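Local coordinates for protein ricin B-related lectin (Polyporus squamosus, PDB 5MUA) that binds galactose through a beta-trefoil lectin domain that is joined to a papain-like, calcium-binding protease domain inhibited by E-64, at residues 32-37 against 83-88; 47-52 against 62-67; 115-120 against 142-147; 178-183 against 230-235. All blocks are in the same frame, centred on the assembly; numbering follows the deposited sequence.

Interaction 1 of 4, residues 32-37 against 83-88; sequences SPDVII and AIIGYR. With GAL (beta-D-galactopyranose), chain J.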
# COMPACT_ATOMS: atom_id res chain seq x y z
N SER B 32 0.21 38.12 -0.80
CA SER B 32 -0.33 36.81 -0.42
C SER B 32 -1.26 36.31 -1.55
O SER B 32 -1.78 37.13 -2.29
CB SER B 32 -1.03 36.95 0.94
OG SER B 32 -0.07 37.08 2.01
N PRO B 33 -1.46 34.98 -1.69
CA PRO B 33 -2.44 34.47 -2.64
C PRO B 33 -3.87 34.89 -2.23
O PRO B 33 -4.23 34.85 -1.04
CB PRO B 33 -2.32 32.93 -2.56
CG PRO B 33 -1.75 32.68 -1.20
CD PRO B 33 -0.89 33.90 -0.85
N ASP B 34 -4.61 35.36 -3.20
CA ASP B 34 -6.00 35.76 -2.95
C ASP B 34 -6.90 34.56 -2.89
O ASP B 34 -6.77 33.59 -3.65
CB ASP B 34 -6.50 36.68 -4.05
CG ASP B 34 -5.67 37.97 -4.16
OD1 ASP B 34 -5.41 38.58 -3.12
OD2 ASP B 34 -5.25 38.30 -5.27
N VAL B 35 -7.92 34.63 -2.03
CA VAL B 35 -9.07 33.77 -2.19
C VAL B 35 -9.79 34.33 -3.40
O VAL B 35 -10.04 35.57 -3.48
CB VAL B 35 -10.00 33.75 -0.94
CG1 VAL B 35 -11.28 33.00 -1.21
CG2 VAL B 35 -9.30 33.10 0.23
N ILE B 36 -10.18 33.48 -4.34
CA ILE B 36 -10.72 33.88 -5.64
C ILE B 36 -11.98 33.07 -5.94
O ILE B 36 -12.30 32.05 -5.27
CB ILE B 36 -9.71 33.74 -6.81
CG1 ILE B 36 -9.24 32.24 -6.99
CG2 ILE B 36 -8.47 34.62 -6.57
CD1 ILE B 36 -8.39 31.92 -8.24
N ILE B 37 -12.75 33.56 -6.90
CA ILE B 37 -13.87 32.81 -7.44
C ILE B 37 -13.33 31.80 -8.46
O ILE B 37 -12.33 32.06 -9.11
CB ILE B 37 -14.92 33.72 -8.13
CG1 ILE B 37 -14.34 34.48 -9.37
CG2 ILE B 37 -15.54 34.63 -7.09
CD1 ILE B 37 -15.32 35.42 -10.13
N ALA B 83 -9.06 42.70 1.37
CA ALA B 83 -8.81 41.43 0.65
C ALA B 83 -8.95 40.28 1.63
O ALA B 83 -8.49 40.37 2.79
CB ALA B 83 -7.40 41.40 0.07
N ILE B 84 -9.46 39.19 1.09
CA ILE B 84 -9.49 37.89 1.79
C ILE B 84 -8.38 37.07 1.09
O ILE B 84 -8.43 36.90 -0.11
CB ILE B 84 -10.83 37.13 1.64
CG1 ILE B 84 -12.03 37.93 2.15
CG2 ILE B 84 -10.74 35.76 2.33
CD1 ILE B 84 -12.03 38.22 3.62
N ILE B 85 -7.42 36.57 1.86
CA ILE B 85 -6.21 35.94 1.33
C ILE B 85 -6.04 34.58 2.00
O ILE B 85 -6.74 34.24 2.97
CB ILE B 85 -4.98 36.85 1.60
CG1 ILE B 85 -4.72 37.04 3.10
CG2 ILE B 85 -5.16 38.20 0.90
CD1 ILE B 85 -3.50 37.87 3.48
N GLY B 86 -5.04 33.84 1.52
CA GLY B 86 -4.55 32.66 2.19
C GLY B 86 -3.22 32.99 2.88
O GLY B 86 -2.37 33.61 2.28
N TYR B 87 -3.10 32.70 4.16
CA TYR B 87 -1.91 33.11 4.92
C TYR B 87 -1.50 31.91 5.80
O TYR B 87 -2.33 31.06 6.16
CB TYR B 87 -2.25 34.30 5.77
CG TYR B 87 -1.10 35.19 6.16
CD1 TYR B 87 -0.51 36.08 5.24
CD2 TYR B 87 -0.60 35.17 7.44
CE1 TYR B 87 0.56 36.87 5.58
CE2 TYR B 87 0.48 35.97 7.78
CZ TYR B 87 1.01 36.84 6.84
OH TYR B 87 2.05 37.67 7.21
N ARG B 88 -0.24 31.90 6.20
CA ARG B 88 0.24 30.93 7.18
C ARG B 88 -0.54 31.06 8.47
O ARG B 88 -1.03 32.16 8.81
CB ARG B 88 1.73 31.13 7.44
CG ARG B 88 2.04 32.41 8.20
CD ARG B 88 3.55 32.71 8.34
NE ARG B 88 3.72 33.97 9.05
CZ ARG B 88 3.55 34.18 10.35
NH1 ARG B 88 3.28 33.20 11.19
NH2 ARG B 88 3.69 35.42 10.84
C1 GAL J . -1.01 40.96 8.91
C2 GAL J . -1.88 39.89 9.55
C3 GAL J . -1.91 38.57 8.79
C4 GAL J . -2.18 38.86 7.31
C5 GAL J . -1.22 39.95 6.77
C6 GAL J . -1.51 40.39 5.35
O1 GAL J . -1.32 42.14 9.58
O2 GAL J . -1.38 39.63 10.87
O3 GAL J . -2.90 37.73 9.44
O4 GAL J . -3.56 39.30 7.23
O5 GAL J . -1.31 41.15 7.56
O6 GAL J . -0.50 41.29 4.94
O HOH W 1 0.94 34.66 2.35
O HOH W 2 -8.51 38.84 -2.00
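In the ricin-type beta-trefoil of this lectin, residues 32-37 come up against strand 82-87, which lines part of the galactose pocket. The backbones share a single beta bridge, Asp34 with Ile85, and the segments meet at a wide angle, about 130° between their directions. Two hydrogen bonds make the bridge. Gly86 N donates to Pro33 O at 2.9 Å, nearly along the C=O axis, whereas Val35 N reaches Ile84 O at 3.0 Å from above the carbonyl plane.

Apolar packing comes next. Val35 puts CG1 anti to its backbone N (chi1 172°), which lays CG2 alongside Ile84 CG2, 3.7 Å away, with the two side chains pointing the same way; Val130 of strand 129-133 touches both. Ile85 takes the crowded first torsion (chi1 63°) and stretches out beyond it, so that its CD1 touches Ser32 CB as well as C6 of the sugar.

Water fills in the polar links. One molecule is bonded to Ser32 OG at 2.6 Å and weakly to Gly86 O. Another lies 2.7 Å from Ile84 O, within donating distance, and makes at most a weak bond to Asp34 OD1, while Asp34 OD2 forms a salt bridge with Lys31.

Last is the sugar itself, also hydrogen-bonded by Asp72, Gly75, His76 and Asn94. Its C4 lies 3.6 Å above the plane of the Tyr87 ring, over the centre, an arrangement consistent with a CH-pi contact. At the edge of that ring, in its plane, sits Ser32 OG, 3.4 Å from Tyr87 CD1.

Interaction 2 of 4, residues 47-52 against 62-67; sequences NLWLIE and VRNAFA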
# COMPACT_ATOMS: atom_id res chain seq x y z
N ASN B 47 -9.95 24.26 -4.62
CA ASN B 47 -11.33 24.60 -4.25
C ASN B 47 -11.83 23.92 -2.99
O ASN B 47 -13.01 24.05 -2.63
CB ASN B 47 -12.29 24.43 -5.42
CG ASN B 47 -12.53 22.97 -5.77
OD1 ASN B 47 -12.13 22.06 -4.97
ND2 ASN B 47 -13.19 22.72 -6.94
N LEU B 48 -10.97 23.15 -2.34
CA LEU B 48 -11.40 22.37 -1.19
C LEU B 48 -11.05 23.07 0.08
O LEU B 48 -9.90 23.41 0.29
CB LEU B 48 -10.75 20.99 -1.21
CG LEU B 48 -11.11 20.18 -2.47
CD1 LEU B 48 -10.15 18.98 -2.62
CD2 LEU B 48 -12.57 19.69 -2.42
N TRP B 49 -12.03 23.18 0.98
CA TRP B 49 -11.81 23.89 2.24
C TRP B 49 -12.05 23.01 3.45
O TRP B 49 -13.15 22.41 3.63
CB TRP B 49 -12.71 25.13 2.32
CG TRP B 49 -12.40 26.07 1.21
CD1 TRP B 49 -13.03 26.12 -0.01
CD2 TRP B 49 -11.32 27.05 1.12
NE1 TRP B 49 -12.47 27.07 -0.78
CE2 TRP B 49 -11.44 27.67 -0.13
CE3 TRP B 49 -10.34 27.50 2.00
CZ2 TRP B 49 -10.56 28.70 -0.56
CZ3 TRP B 49 -9.46 28.54 1.60
CH2 TRP B 49 -9.59 29.13 0.31
N LEU B 50 -11.02 22.92 4.29
CA LEU B 50 -11.03 22.13 5.51
C LEU B 50 -11.34 23.08 6.64
O LEU B 50 -10.60 23.98 6.91
CB LEU B 50 -9.67 21.44 5.76
CG LEU B 50 -9.50 20.75 7.13
CD1 LEU B 50 -10.54 19.63 7.40
CD2 LEU B 50 -8.15 20.11 7.26
N ILE B 51 -12.50 22.86 7.25
CA ILE B 51 -13.12 23.77 8.20
C ILE B 51 -13.07 23.09 9.54
O ILE B 51 -13.64 21.99 9.70
CB ILE B 51 -14.54 24.12 7.75
CG1 ILE B 51 -14.44 24.84 6.43
CG2 ILE B 51 -15.17 25.05 8.80
CD1 ILE B 51 -15.78 25.35 5.90
N GLU B 52 -12.32 23.66 10.45
CA GLU B 52 -12.00 23.04 11.73
C GLU B 52 -12.44 23.90 12.93
O GLU B 52 -12.10 25.04 13.01
CB GLU B 52 -10.53 22.65 11.85
CG GLU B 52 -10.09 21.63 10.81
CD GLU B 52 -8.58 21.46 10.71
OE1 GLU B 52 -7.91 22.40 10.26
OE2 GLU B 52 -8.07 20.39 11.14
N VAL B 62 -10.74 28.07 8.39
CA VAL B 62 -11.11 27.66 7.07
C VAL B 62 -9.80 27.59 6.31
O VAL B 62 -9.19 28.60 5.95
CB VAL B 62 -12.12 28.65 6.41
CG1 VAL B 62 -12.45 28.25 4.98
CG2 VAL B 62 -13.34 28.76 7.27
N ARG B 63 -9.34 26.38 6.13
CA ARG B 63 -8.01 26.09 5.56
C ARG B 63 -8.09 25.52 4.18
O ARG B 63 -8.91 24.64 3.93
CB ARG B 63 -7.31 25.09 6.50
CG ARG B 63 -5.85 24.91 6.24
CD ARG B 63 -5.20 23.86 7.14
NE ARG B 63 -3.77 24.01 6.99
CZ ARG B 63 -2.87 23.26 7.61
NH1 ARG B 63 -3.24 22.25 8.39
NH2 ARG B 63 -1.61 23.55 7.44
N ASN B 64 -7.23 25.97 3.29
CA ASN B 64 -7.19 25.44 1.93
C ASN B 64 -6.52 24.06 1.99
O ASN B 64 -5.40 23.95 2.45
CB ASN B 64 -6.47 26.41 1.00
CG ASN B 64 -6.67 26.05 -0.44
OD1 ASN B 64 -5.79 25.47 -1.05
ND2 ASN B 64 -7.82 26.40 -1.00
N ALA B 65 -7.22 22.99 1.66
CA ALA B 65 -6.66 21.62 1.86
C ALA B 65 -5.40 21.52 0.99
O ALA B 65 -4.40 20.92 1.43
CB ALA B 65 -7.66 20.53 1.48
N PHE B 66 -5.47 22.06 -0.24
CA PHE B 66 -4.38 21.95 -1.19
C PHE B 66 -3.16 22.73 -0.72
O PHE B 66 -2.11 22.17 -0.50
CB PHE B 66 -4.85 22.39 -2.59
CG PHE B 66 -3.77 22.36 -3.66
CD1 PHE B 66 -3.37 21.15 -4.21
CD2 PHE B 66 -3.12 23.53 -4.06
CE1 PHE B 66 -2.36 21.13 -5.17
CE2 PHE B 66 -2.10 23.52 -5.01
CZ PHE B 66 -1.74 22.31 -5.59
N ALA B 67 -3.31 24.06 -0.54
CA ALA B 67 -2.19 24.96 -0.30
C ALA B 67 -1.75 25.01 1.15
O ALA B 67 -0.63 25.45 1.43
CB ALA B 67 -2.50 26.38 -0.79
O HOH W 3 -7.81 23.10 -1.27
O HOH W 4 -5.67 21.16 9.18
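Trp49 turns CG anti to its carbonyl carbon (chi1 -61°) and Asn64 turns CG anti to its backbone N (chi1 -168°), which brings indole and amide together on one face of the strand pair. Asn64 ND2 lies 3.5 Å above the Trp49 ring plane, offset toward the rim, with the amide turned 76° from the ring. Both ends of that amide are held: ND2 donates to Asn46 O, and OD1 accepts Ala67 N at 2.9 Å, on a lone pair, in an Asx motif. Next along this face, Val62 CG1 meets Trp49 CE3 at 3.7 Å, and Val62 CG2 lies beside Ile51 CG1. The strands, 49-53 and 59-64, form an antiparallel hairpin of the beta-trefoil. Leu50 and Arg63 are its hydrogen-bonded pair: Leu50 N donates to Arg63 O at 2.7 Å, and Arg63 N returns a bond to Leu50 O. Further on, Leu48 O takes two donors, Ala65 N at 3.0 Å and a water that itself accepts from Phe66 N. On the face of Leu50, the Arg63 chain runs extended, its NE bonded to Gly68 O. A water accepts from Arg63 NH1 at 2.8 Å and is placed to donate to Glu52 OE1.

Interaction 3 of 4, residues 115-120 against 142-147; sequences TFVTLL and QNWTFQ
Gln142 and Trp144 are the two fixed residues of a QxW motif, the signature of ricin-type beta-trefoils, and here they pack against strand 116-120. The axes of strands 116-120 and 144-147 stay 10.5 Å apart; these side chains bridge them, partly through Val117 O. The tight part is around the indole. Trp144 NE1 donates to Val117 O at 3.0 Å; the acceptor lies in the ring plane, yet the donor stands above the carbonyl plane. Val117 CG1 touches Trp144 CZ2 at 3.8 Å, its side chain crossing the indole at about a right angle, and Leu119 CB meets CH2 beyond. Gln142 lies alongside Thr118, extended beyond CG, and NE2 donates to Thr118 OG1 at 3.0 Å; that hydroxyl in turn donates to Phe116 O. Gln134 O also binds NE2, and Ile136 N and Lys107 NZ bind OE1, so the amide is gripped at both ends.

The looser side is at Phe116, partly exposed. Its CB lies 3.7 Å from Gln142 CD, and the ring approaches OE1 obliquely while making a cation-pi contact with Lys107. At the indole edge, in its plane, one water is placed to donate to Val117 O at 2.9 Å or Gln142 O at 2.7 Å.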
# COMPACT_ATOMS: atom_id res chain seq x y z
N THR B 115 -16.97 41.71 10.05
CA THR B 115 -17.28 41.85 8.61
C THR B 115 -17.36 40.50 7.95
O THR B 115 -16.87 39.48 8.48
CB THR B 115 -16.31 42.77 7.88
OG1 THR B 115 -14.99 42.25 7.95
CG2 THR B 115 -16.30 44.17 8.52
N PHE B 116 -18.01 40.47 6.80
CA PHE B 116 -18.41 39.20 6.17
C PHE B 116 -17.67 38.94 4.89
O PHE B 116 -17.37 39.86 4.12
CB PHE B 116 -19.92 39.22 5.87
CG PHE B 116 -20.77 39.30 7.09
CD1 PHE B 116 -21.12 38.18 7.77
CD2 PHE B 116 -21.20 40.53 7.57
CE1 PHE B 116 -21.91 38.24 8.92
CE2 PHE B 116 -21.98 40.60 8.74
CZ PHE B 116 -22.36 39.46 9.39
N VAL B 117 -17.42 37.66 4.62
CA VAL B 117 -16.86 37.30 3.34
C VAL B 117 -17.92 37.63 2.25
O VAL B 117 -19.08 37.16 2.33
CB VAL B 117 -16.59 35.77 3.28
CG1 VAL B 117 -16.11 35.33 1.90
CG2 VAL B 117 -15.62 35.33 4.34
N THR B 118 -17.49 38.36 1.23
CA THR B 118 -18.37 39.00 0.28
C THR B 118 -17.87 38.83 -1.12
O THR B 118 -16.72 38.98 -1.36
CB THR B 118 -18.47 40.50 0.62
OG1 THR B 118 -18.85 40.66 2.02
CG2 THR B 118 -19.41 41.24 -0.31
N LEU B 119 -18.75 38.47 -2.05
CA LEU B 119 -18.40 38.40 -3.48
C LEU B 119 -18.66 39.79 -4.05
O LEU B 119 -19.79 40.25 -4.03
CB LEU B 119 -19.27 37.35 -4.18
CG LEU B 119 -19.03 37.25 -5.67
CD1 LEU B 119 -17.58 37.05 -5.99
CD2 LEU B 119 -19.80 36.07 -6.24
N LEU B 120 -17.63 40.51 -4.39
CA LEU B 120 -17.74 41.93 -4.88
C LEU B 120 -17.58 41.99 -6.42
O LEU B 120 -16.64 41.42 -6.99
CB LEU B 120 -16.64 42.74 -4.22
CG LEU B 120 -16.45 44.21 -4.54
CD1 LEU B 120 -17.67 44.96 -4.06
CD2 LEU B 120 -15.14 44.76 -3.97
N GLN B 142 -23.17 38.18 0.31
CA GLN B 142 -22.55 37.59 1.47
C GLN B 142 -23.10 36.21 1.84
O GLN B 142 -22.80 35.67 2.93
CB GLN B 142 -22.65 38.52 2.67
CG GLN B 142 -22.18 39.91 2.34
CD GLN B 142 -22.18 40.88 3.48
OE1 GLN B 142 -23.08 40.92 4.30
NE2 GLN B 142 -21.18 41.74 3.48
N ASN B 143 -23.89 35.61 0.93
CA ASN B 143 -24.53 34.35 1.25
C ASN B 143 -23.78 33.28 0.45
O ASN B 143 -23.48 33.46 -0.74
CB ASN B 143 -25.98 34.35 0.81
CG ASN B 143 -26.83 35.30 1.64
OD1 ASN B 143 -26.40 35.82 2.67
ND2 ASN B 143 -28.07 35.49 1.19
N TRP B 144 -23.57 32.18 1.12
CA TRP B 144 -22.71 31.06 0.58
C TRP B 144 -23.46 29.76 0.89
O TRP B 144 -24.17 29.66 1.89
CB TRP B 144 -21.34 31.07 1.29
CG TRP B 144 -20.62 32.34 1.07
CD1 TRP B 144 -20.68 33.43 1.88
CD2 TRP B 144 -19.83 32.71 -0.04
NE1 TRP B 144 -19.97 34.47 1.32
CE2 TRP B 144 -19.45 34.06 0.14
CE3 TRP B 144 -19.43 32.07 -1.23
CZ2 TRP B 144 -18.67 34.73 -0.78
CZ3 TRP B 144 -18.67 32.72 -2.12
CH2 TRP B 144 -18.29 34.06 -1.92
N THR B 145 -23.24 28.76 0.06
CA THR B 145 -23.66 27.40 0.34
C THR B 145 -22.46 26.53 0.58
O THR B 145 -21.41 26.85 0.14
CB THR B 145 -24.54 26.82 -0.75
OG1 THR B 145 -23.84 26.73 -1.97
CG2 THR B 145 -25.76 27.72 -0.97
N PHE B 146 -22.64 25.53 1.41
CA PHE B 146 -21.56 24.58 1.74
C PHE B 146 -21.99 23.17 1.30
O PHE B 146 -23.06 22.72 1.69
CB PHE B 146 -21.41 24.58 3.24
CG PHE B 146 -20.72 25.78 3.74
CD1 PHE B 146 -21.45 26.95 3.98
CD2 PHE B 146 -19.38 25.79 3.97
CE1 PHE B 146 -20.81 28.06 4.51
CE2 PHE B 146 -18.73 26.92 4.48
CZ PHE B 146 -19.45 28.07 4.71
N GLN B 147 -21.16 22.51 0.48
CA GLN B 147 -21.42 21.13 0.12
C GLN B 147 -20.38 20.27 0.83
O GLN B 147 -19.23 20.46 0.58
CB GLN B 147 -21.32 20.97 -1.39
CG GLN B 147 -21.43 19.50 -1.72
CD GLN B 147 -21.37 19.16 -3.18
OE1 GLN B 147 -21.43 20.01 -4.04
NE2 GLN B 147 -21.20 17.89 -3.45
O HOH W 5 -20.62 35.95 4.46

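Interaction 4 of 4, residues 178-183 against 230-235; sequences LYLVLT and NGFALL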
# COMPACT_ATOMS: atom_id res chain seq x y z
N LEU B 178 -11.21 11.58 9.83
CA LEU B 178 -11.93 12.44 8.92
C LEU B 178 -11.43 12.14 7.54
O LEU B 178 -10.22 12.16 7.30
CB LEU B 178 -11.64 13.92 9.22
CG LEU B 178 -12.38 14.91 8.31
CD1 LEU B 178 -13.91 14.80 8.48
CD2 LEU B 178 -11.87 16.36 8.51
N TYR B 179 -12.36 11.78 6.67
CA TYR B 179 -12.00 11.39 5.31
C TYR B 179 -12.52 12.36 4.24
O TYR B 179 -13.71 12.69 4.25
CB TYR B 179 -12.58 10.02 5.01
CG TYR B 179 -11.92 8.93 5.75
CD1 TYR B 179 -10.78 8.36 5.28
CD2 TYR B 179 -12.38 8.54 7.05
CE1 TYR B 179 -10.12 7.35 5.99
CE2 TYR B 179 -11.77 7.49 7.73
CZ TYR B 179 -10.62 6.90 7.18
OH TYR B 179 -9.99 5.90 7.86
N LEU B 180 -11.68 12.68 3.27
CA LEU B 180 -12.12 13.27 1.99
C LEU B 180 -12.62 12.17 1.08
O LEU B 180 -11.99 11.11 0.92
CB LEU B 180 -11.04 14.05 1.27
CG LEU B 180 -11.36 14.60 -0.13
CD1 LEU B 180 -12.50 15.63 0.06
CD2 LEU B 180 -10.11 15.28 -0.69
N VAL B 181 -13.78 12.40 0.52
CA VAL B 181 -14.38 11.46 -0.44
C VAL B 181 -13.95 11.99 -1.81
O VAL B 181 -14.29 13.11 -2.21
CB VAL B 181 -15.93 11.42 -0.33
CG1 VAL B 181 -16.57 10.63 -1.46
CG2 VAL B 181 -16.39 10.89 1.02
N LEU B 182 -13.23 11.15 -2.56
CA LEU B 182 -12.74 11.53 -3.86
C LEU B 182 -13.78 11.36 -4.93
O LEU B 182 -14.68 10.53 -4.80
CB LEU B 182 -11.56 10.62 -4.26
CG LEU B 182 -10.40 10.80 -3.26
CD1 LEU B 182 -9.39 9.71 -3.59
CD2 LEU B 182 -9.74 12.18 -3.34
N THR B 183 -13.58 12.07 -6.04
CA THR B 183 -14.39 11.86 -7.23
C THR B 183 -13.84 10.72 -8.05
O THR B 183 -12.67 10.29 -7.91
CB THR B 183 -14.39 13.09 -8.16
OG1 THR B 183 -13.07 13.35 -8.63
CG2 THR B 183 -14.93 14.39 -7.41
N ASN B 230 -2.97 19.19 6.98
CA ASN B 230 -3.12 17.92 7.65
C ASN B 230 -4.54 17.75 8.25
O ASN B 230 -5.43 18.59 7.97
CB ASN B 230 -2.01 17.88 8.70
CG ASN B 230 -2.27 18.80 9.81
OD1 ASN B 230 -3.27 19.54 9.80
ND2 ASN B 230 -1.41 18.73 10.86
N GLY B 231 -4.76 16.69 9.01
CA GLY B 231 -5.97 16.54 9.76
C GLY B 231 -7.12 15.89 9.04
O GLY B 231 -8.25 15.92 9.53
N PHE B 232 -6.84 15.25 7.90
CA PHE B 232 -7.80 14.37 7.23
C PHE B 232 -7.01 13.36 6.38
O PHE B 232 -5.79 13.53 6.15
CB PHE B 232 -8.70 15.15 6.27
CG PHE B 232 -7.98 15.73 5.08
CD1 PHE B 232 -7.15 16.86 5.18
CD2 PHE B 232 -8.19 15.21 3.82
CE1 PHE B 232 -6.49 17.37 4.03
CE2 PHE B 232 -7.55 15.76 2.70
CZ PHE B 232 -6.70 16.82 2.81
N ALA B 233 -7.75 12.35 5.91
CA ALA B 233 -7.19 11.32 5.05
C ALA B 233 -8.07 11.19 3.87
O ALA B 233 -9.17 11.73 3.82
CB ALA B 233 -7.11 9.98 5.80
N LEU B 234 -7.57 10.47 2.88
CA LEU B 234 -8.34 10.13 1.69
C LEU B 234 -8.96 8.75 1.84
O LEU B 234 -8.24 7.77 2.17
CB LEU B 234 -7.44 10.17 0.44
CG LEU B 234 -6.67 11.46 0.11
CD1 LEU B 234 -6.00 11.34 -1.23
CD2 LEU B 234 -7.50 12.74 0.16
N LEU B 235 -10.26 8.63 1.61
CA LEU B 235 -10.93 7.33 1.68
C LEU B 235 -10.53 6.44 0.53
O LEU B 235 -10.76 6.77 -0.59
CB LEU B 235 -12.46 7.45 1.69
CG LEU B 235 -13.21 6.11 1.82
CD1 LEU B 235 -12.82 5.31 3.07
CD2 LEU B 235 -14.69 6.33 1.76
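Strands 178-180 and 233-243 pair in parallel in the agglutinin C-terminal region, the papain-like part of the protein, next to a calcium site. Three backbone hydrogen bonds set the register. Ala233 N donates to Leu178 O at 2.8 Å, Leu180 N to Ala233 O at 2.7 Å, and Leu235 N to Leu180 O at 3.1 Å, the last almost straight at 178°. Leu235 O, buried by the contact, has no partner in the model.

One face carries Tyr179 and Ala233. Tyr179 CE1 rests on Ala233 CB at 4.0 Å, Leu235 CD1 lies over one ring face toward the rim, and Leu234 C comes to the ring edge. The hydroxyl bonds to Asp176 N. Asp176 is a calcium ligand, so Tyr179 acts as a second-shell contact to the metal site, and the nearest side-chain atom of Ala233 is about 4 Å from a bound calcium.

The other face carries Leu180 and Leu234, which lie side by side, CD2 to CD2 at 3.7 Å. Two neighbours pack beside them: Leu182 crosses Leu234 at about a right angle, and Phe232, in the crowded first torsion (chi1 67°), brings CD2 to Leu180 CB at 4.0 Å, its ring meeting Phe227 edge-to-face.

Glu204 of the second subunit bonds to Leu178 N, and its Ile205 packs on Phe232. Around the pair, Val219 and Trp222 of helix 208-226 cover Leu182 and Leu234, strand 144-152 runs antiparallel to strand 178-180, and Ile8 of strand 7-13 packs against Leu180 and Phe232.

From the N terminus, interaction 1 closes a long loop within an early part of the beta-trefoil, and interaction 2, a hairpin, is nested inside it; they touch where Val35 meets Trp49. Interaction 3 follows in series, closing a shorter loop in a later part of the same trefoil, and reaches back to both: Leu119 touches Ile37, and Phe146 packs on Ile51. Its strand 144-152 is the antiparallel neighbour of strand 178-180, where interaction 4 opens. That last loop holds helices 184-194 and 208-226. No pair of loops crosses. Leu50 of interaction 2 packs on Leu178 and Phe232 of interaction 4, tying the lectin hairpin to the papain-like part.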